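Local coordinates for protein 3-dehydroquinate dehydratase (Clostridium difficile, PDB 4H3D) that catalyses the cis-dehydration of 3-dehydroquinate to 3-dehydroshikimate through an imine intermediate, the third step of the chorismate pathway toward aromatic amino acids, at residues B[152-155]-B[156-159]; B[179-182]-B[183-186]. One frame throughout, in Å; residues are numbered along the deposited sequence. Where two conformers were deposited one is given.

Both contacts are helix N-termini in consecutive beta-alpha units of the TIM barrel. Contact 1 comes first along the chain, where the loop after strand 141-148 enters helix 155-167; contact 2 follows at the step from strand 172-177 into helix 182-199. The two strands are parallel neighbours in the barrel sheet, and the contact centres lie about 12 Å apart. They meet directly: Thr-152 OG1 packs 3.4 Å from Pro-179 CA and 3.5 Å from Asp-184 CB. Strand 141-148 contains the catalytic His-147 and strand 172-177 the Schiff-base Lys-174; both helices start just after the loops that leave the C-terminal, active-site end of these strands.

Contact 1: residues B[152-155]-B[156-159]; sequences TPKK and EEIV
The N-terminus of helix 155-167 is closed by Glu-157, which reaches back to the backbone of Lys-154, and by Pro-153 resting against Ile-158. Lys-154 is the N-cap residue, and its N-H donates to Glu-157 OE2 at 3.0 Å with an N-H...O angle of 158°. The donor stands above the carboxylate, 58° out of its plane. Glu-157 can do this because CG lies beside its own backbone N, opposite the carbonyl carbon (chi1 -63°), and the chain then runs out straight alongside Lys-154, pointing the same way. Placed on the third residue of the helix, this carboxylate would also be favoured by the partial positive charge of the helix end. The first helical turn is tied by Ile-158 N to Lys-154 O (3.0 Å) and by Val-159 N to Lys-155 O, both nearly straight; Glu-157 N to Lys-154 O is a weak bond. Pro-153 CB lies 3.7 Å from Glu-157 CB and 4.2 Å from Ile-158 CG1. The Ile-158 branch continues to CD1, which sits 3.3 Å from Pro-153 O, a buried carbonyl oxygen without a polar partner, and 4.1 Å from Thr-152 CG2. Lys-155 crosses Glu-156 at about a right angle. Its NZ is held chiefly by a salt bridge to Glu-194 of helix 182-199; Glu-156 OE1 is a long second partner at 3.9 Å, and a water, weakly bound to NZ, joins the two. Ile-158 also packs on Ile-175 and Ala-191, seating the helix against strand 172-177 and the next helix. Glu-157 supplies one half of a capping box, which Lys-154, lacking a side-chain acceptor, cannot complete; Pro-153 with Ile-158, just before the cap and on the fourth helical residue, is a hydrophobic staple.

Contact 2: residues B[179-182]-B[183-186]; sequences PQNE and KDVL
Asn-181 turns CG between its backbone N and carbonyl carbon (chi1 55°), swinging OD1 over the first turn of helix 182-199 to Asp-184 N, while Asp-184 holds CG beside its own N (chi1 -79°), which carries the carboxylate back toward Gln-180 N. This is an N-cap: Asn-181 OD1 accepts from Asp-184 N at 2.8 Å, the donor lying nearly on the extension of the amide C=O. Asn-181 O takes a second, weak bond from the same N-H. Asp-184 in turn reaches back past the cap to the preceding residue, so this is not the standard capping box: Asp-184 OD2 accepts from Gln-180 N at 2.9 Å through its anti lone pair, the one turned away from OD1. Amide and carboxylate planes of Asn-181 and Asp-184 stand 41° apart. Pro-179 CB packs 3.7 Å from both Asp-184 CB and Val-185 CG2, and Pro-179 and Val-185 both lie on Ser-208 of strand 205-208. Glu-182 and Lys-183 face the dimer interface, forming salt bridges, Glu-182 to Lys-197 and Lys-183 to Glu-190, both of the second subunit. A water donates to Asp-184 OD1 at 2.8 Å and weakly accepts from Asn-181 ND2.

Contact 1: residues B[152-155]-B[156-159]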
loop_
_atom_site.group_PDB
_atom_site.type_symbol
_atom_site.label_atom_id
_atom_site.label_comp_id
_atom_site.label_asym_id
_atom_site.label_seq_id
_atom_site.Cartn_x
_atom_site.Cartn_y
_atom_site.Cartn_z
ATOM N N THR B 152 18.645 0.041 -5.606
ATOM C CA THR B 152 18.018 -1.151 -5.070
ATOM C C THR B 152 18.799 -2.349 -5.625
ATOM O O THR B 152 18.738 -2.638 -6.817
ATOM C CB THR B 152 16.540 -1.252 -5.464
ATOM O OG1 THR B 152 15.828 -0.127 -4.922
ATOM C CG2 THR B 152 15.924 -2.573 -4.921
ATOM N N PRO B 153 19.565 -3.029 -4.766
ATOM C CA PRO B 153 20.305 -4.176 -5.264
ATOM C C PRO B 153 19.327 -5.237 -5.804
ATOM O O PRO B 153 18.132 -5.227 -5.451
ATOM C CB PRO B 153 21.056 -4.676 -4.033
ATOM C CG PRO B 153 21.105 -3.502 -3.106
ATOM C CD PRO B 153 19.824 -2.779 -3.336
ATOM N N LYS B 154 19.832 -6.135 -6.644
ATOM C CA LYS B 154 19.008 -7.190 -7.217
ATOM C C LYS B 154 18.417 -8.065 -6.112
ATOM O O LYS B 154 18.955 -8.132 -5.002
ATOM C CB LYS B 154 19.827 -8.038 -8.194
ATOM C CG LYS B 154 20.511 -7.210 -9.287
ATOM C CD LYS B 154 19.516 -6.257 -9.862
ATOM C CE LYS B 154 20.090 -5.345 -10.912
ATOM N NZ LYS B 154 19.051 -4.347 -11.270
ATOM N N LYS B 155 17.306 -8.723 -6.419
ATOM C CA LYS B 155 16.631 -9.605 -5.448
ATOM C C LYS B 155 17.614 -10.538 -4.714
ATOM O O LYS B 155 17.632 -10.592 -3.493
ATOM C CB LYS B 155 15.566 -10.428 -6.190
ATOM C CG LYS B 155 14.836 -11.463 -5.343
ATOM C CD LYS B 155 13.719 -12.147 -6.142
ATOM C CE LYS B 155 14.217 -12.989 -7.323
ATOM N NZ LYS B 155 14.960 -14.220 -6.906
ATOM N N GLU B 156 18.443 -11.246 -5.476
ATOM C CA GLU B 156 19.377 -12.199 -4.896
ATOM C C GLU B 156 20.409 -11.531 -3.986
ATOM O O GLU B 156 20.842 -12.147 -3.014
ATOM C CB GLU B 156 20.023 -13.129 -5.956
ATOM C CG GLU B 156 20.314 -12.495 -7.276
ATOM C CD GLU B 156 19.050 -12.333 -8.143
ATOM O OE1 GLU B 156 18.381 -13.356 -8.465
ATOM O OE2 GLU B 156 18.742 -11.188 -8.512
ATOM N N GLU B 157 20.789 -10.281 -4.292
ATOM C CA GLU B 157 21.713 -9.530 -3.431
ATOM C C GLU B 157 21.027 -9.204 -2.113
ATOM O O GLU B 157 21.608 -9.357 -1.051
ATOM C CB GLU B 157 22.153 -8.220 -4.085
ATOM C CG GLU B 157 22.924 -8.381 -5.368
ATOM C CD GLU B 157 23.299 -7.038 -5.952
ATOM O OE1 GLU B 157 24.165 -6.353 -5.353
ATOM O OE2 GLU B 157 22.733 -6.678 -7.015
ATOM N N ILE B 158 19.788 -8.736 -2.188
ATOM C CA ILE B 158 19.019 -8.408 -0.970
ATOM C C ILE B 158 18.884 -9.681 -0.099
ATOM O O ILE B 158 19.196 -9.666 1.108
ATOM C CB ILE B 158 17.650 -7.818 -1.323
ATOM C CG1 ILE B 158 17.828 -6.461 -2.024
ATOM C CG2 ILE B 158 16.791 -7.621 -0.057
ATOM C CD1 ILE B 158 16.554 -5.922 -2.626
ATOM N N VAL B 159 18.475 -10.787 -0.720
ATOM C CA VAL B 159 18.344 -12.045 0.011
ATOM C C VAL B 159 19.696 -12.483 0.610
ATOM O O VAL B 159 19.735 -12.969 1.746
ATOM C CB VAL B 159 17.742 -13.180 -0.868
ATOM C CG1 VAL B 159 17.824 -14.528 -0.139
ATOM C CG2 VAL B 159 16.293 -12.865 -1.246
HETATM O O HOH W 1 17.268 -16.030 -7.225
#

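Contact 2: residues B[179-182]-B[183-186]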
loop_
_atom_site.group_PDB
_atom_site.type_symbol
_atom_site.label_atom_id
_atom_site.label_comp_id
_atom_site.label_asym_id
_atom_site.label_seq_id
_atom_site.Cartn_x
_atom_site.Cartn_y
_atom_site.Cartn_z
ATOM N N PRO B 179 14.748 3.171 -4.254
ATOM C CA PRO B 179 14.368 2.832 -5.620
ATOM C C PRO B 179 14.770 3.920 -6.599
ATOM O O PRO B 179 14.722 5.092 -6.254
ATOM C CB PRO B 179 12.837 2.759 -5.551
ATOM C CG PRO B 179 12.469 3.757 -4.506
ATOM C CD PRO B 179 13.608 3.718 -3.480
ATOM N N GLN B 180 15.166 3.516 -7.802
ATOM C CA GLN B 180 15.457 4.442 -8.879
ATOM C C GLN B 180 14.233 4.487 -9.813
ATOM O O GLN B 180 14.101 5.383 -10.653
ATOM C CB GLN B 180 16.696 3.995 -9.636
ATOM C CG GLN B 180 17.964 3.999 -8.786
ATOM C CD GLN B 180 19.194 3.556 -9.547
ATOM O OE1 GLN B 180 19.111 3.154 -10.709
ATOM N NE2 GLN B 180 20.350 3.614 -8.888
ATOM N N ASN B 181 13.344 3.511 -9.658
ATOM C CA ASN B 181 12.127 3.435 -10.460
ATOM C C ASN B 181 11.082 2.599 -9.744
ATOM O O ASN B 181 11.358 2.011 -8.684
ATOM C CB ASN B 181 12.431 2.893 -11.857
ATOM C CG ASN B 181 13.148 1.536 -11.828
ATOM O OD1 ASN B 181 12.815 0.647 -11.038
ATOM N ND2 ASN B 181 14.119 1.370 -12.719
ATOM N N GLU B 182 9.884 2.539 -10.317
ATOM C CA GLU B 182 8.788 1.835 -9.686
ATOM C C GLU B 182 9.078 0.348 -9.582
ATOM O O GLU B 182 8.769 -0.288 -8.566
ATOM C CB GLU B 182 7.472 2.067 -10.457
ATOM C CG GLU B 182 6.970 3.508 -10.425
ATOM C CD GLU B 182 7.683 4.428 -11.412
ATOM O OE1 GLU B 182 8.591 3.968 -12.162
ATOM O OE2 GLU B 182 7.325 5.619 -11.443
ATOM N N LYS B 183 9.698 -0.208 -10.621
ATOM C CA LYS B 183 10.012 -1.630 -10.610
ATOM C C LYS B 183 10.911 -1.996 -9.428
ATOM O O LYS B 183 10.771 -3.101 -8.863
ATOM C CB LYS B 183 10.633 -2.086 -11.938
ATOM C CG LYS B 183 10.798 -3.609 -12.023
ATOM C CD LYS B 183 11.072 -4.098 -13.454
ATOM C CE LYS B 183 11.287 -5.618 -13.464
ATOM N NZ LYS B 183 11.387 -6.206 -14.839
ATOM N N ASP B 184 11.803 -1.073 -9.037
ATOM C CA ASP B 184 12.734 -1.293 -7.881
ATOM C C ASP B 184 11.983 -1.492 -6.564
ATOM O O ASP B 184 12.415 -2.275 -5.696
ATOM C CB ASP B 184 13.711 -0.125 -7.713
ATOM C CG ASP B 184 14.870 -0.172 -8.679
ATOM O OD1 ASP B 184 15.090 -1.226 -9.319
ATOM O OD2 ASP B 184 15.593 0.858 -8.775
ATOM N N VAL B 185 10.881 -0.770 -6.406
ATOM C CA VAL B 185 10.022 -0.931 -5.213
ATOM C C VAL B 185 9.490 -2.362 -5.196
ATOM O O VAL B 185 9.512 -3.037 -4.154
ATOM C CB VAL B 185 8.855 0.031 -5.214
ATOM C CG1 VAL B 185 7.984 -0.197 -3.970
ATOM C CG2 VAL B 185 9.325 1.483 -5.276
ATOM N N LEU B 186 9.031 -2.835 -6.358
ATOM C CA LEU B 186 8.509 -4.191 -6.465
ATOM C C LEU B 186 9.605 -5.241 -6.201
ATOM O O LEU B 186 9.344 -6.281 -5.593
ATOM C CB LEU B 186 7.821 -4.409 -7.831
ATOM C CG LEU B 186 6.630 -3.469 -8.140
ATOM C CD1 LEU B 186 6.019 -3.775 -9.492
ATOM C CD2 LEU B 186 5.556 -3.561 -7.053
HETATM O O HOH W 2 16.605 -0.480 -11.523
HETATM O O HOH W 3 9.984 1.005 -13.368
#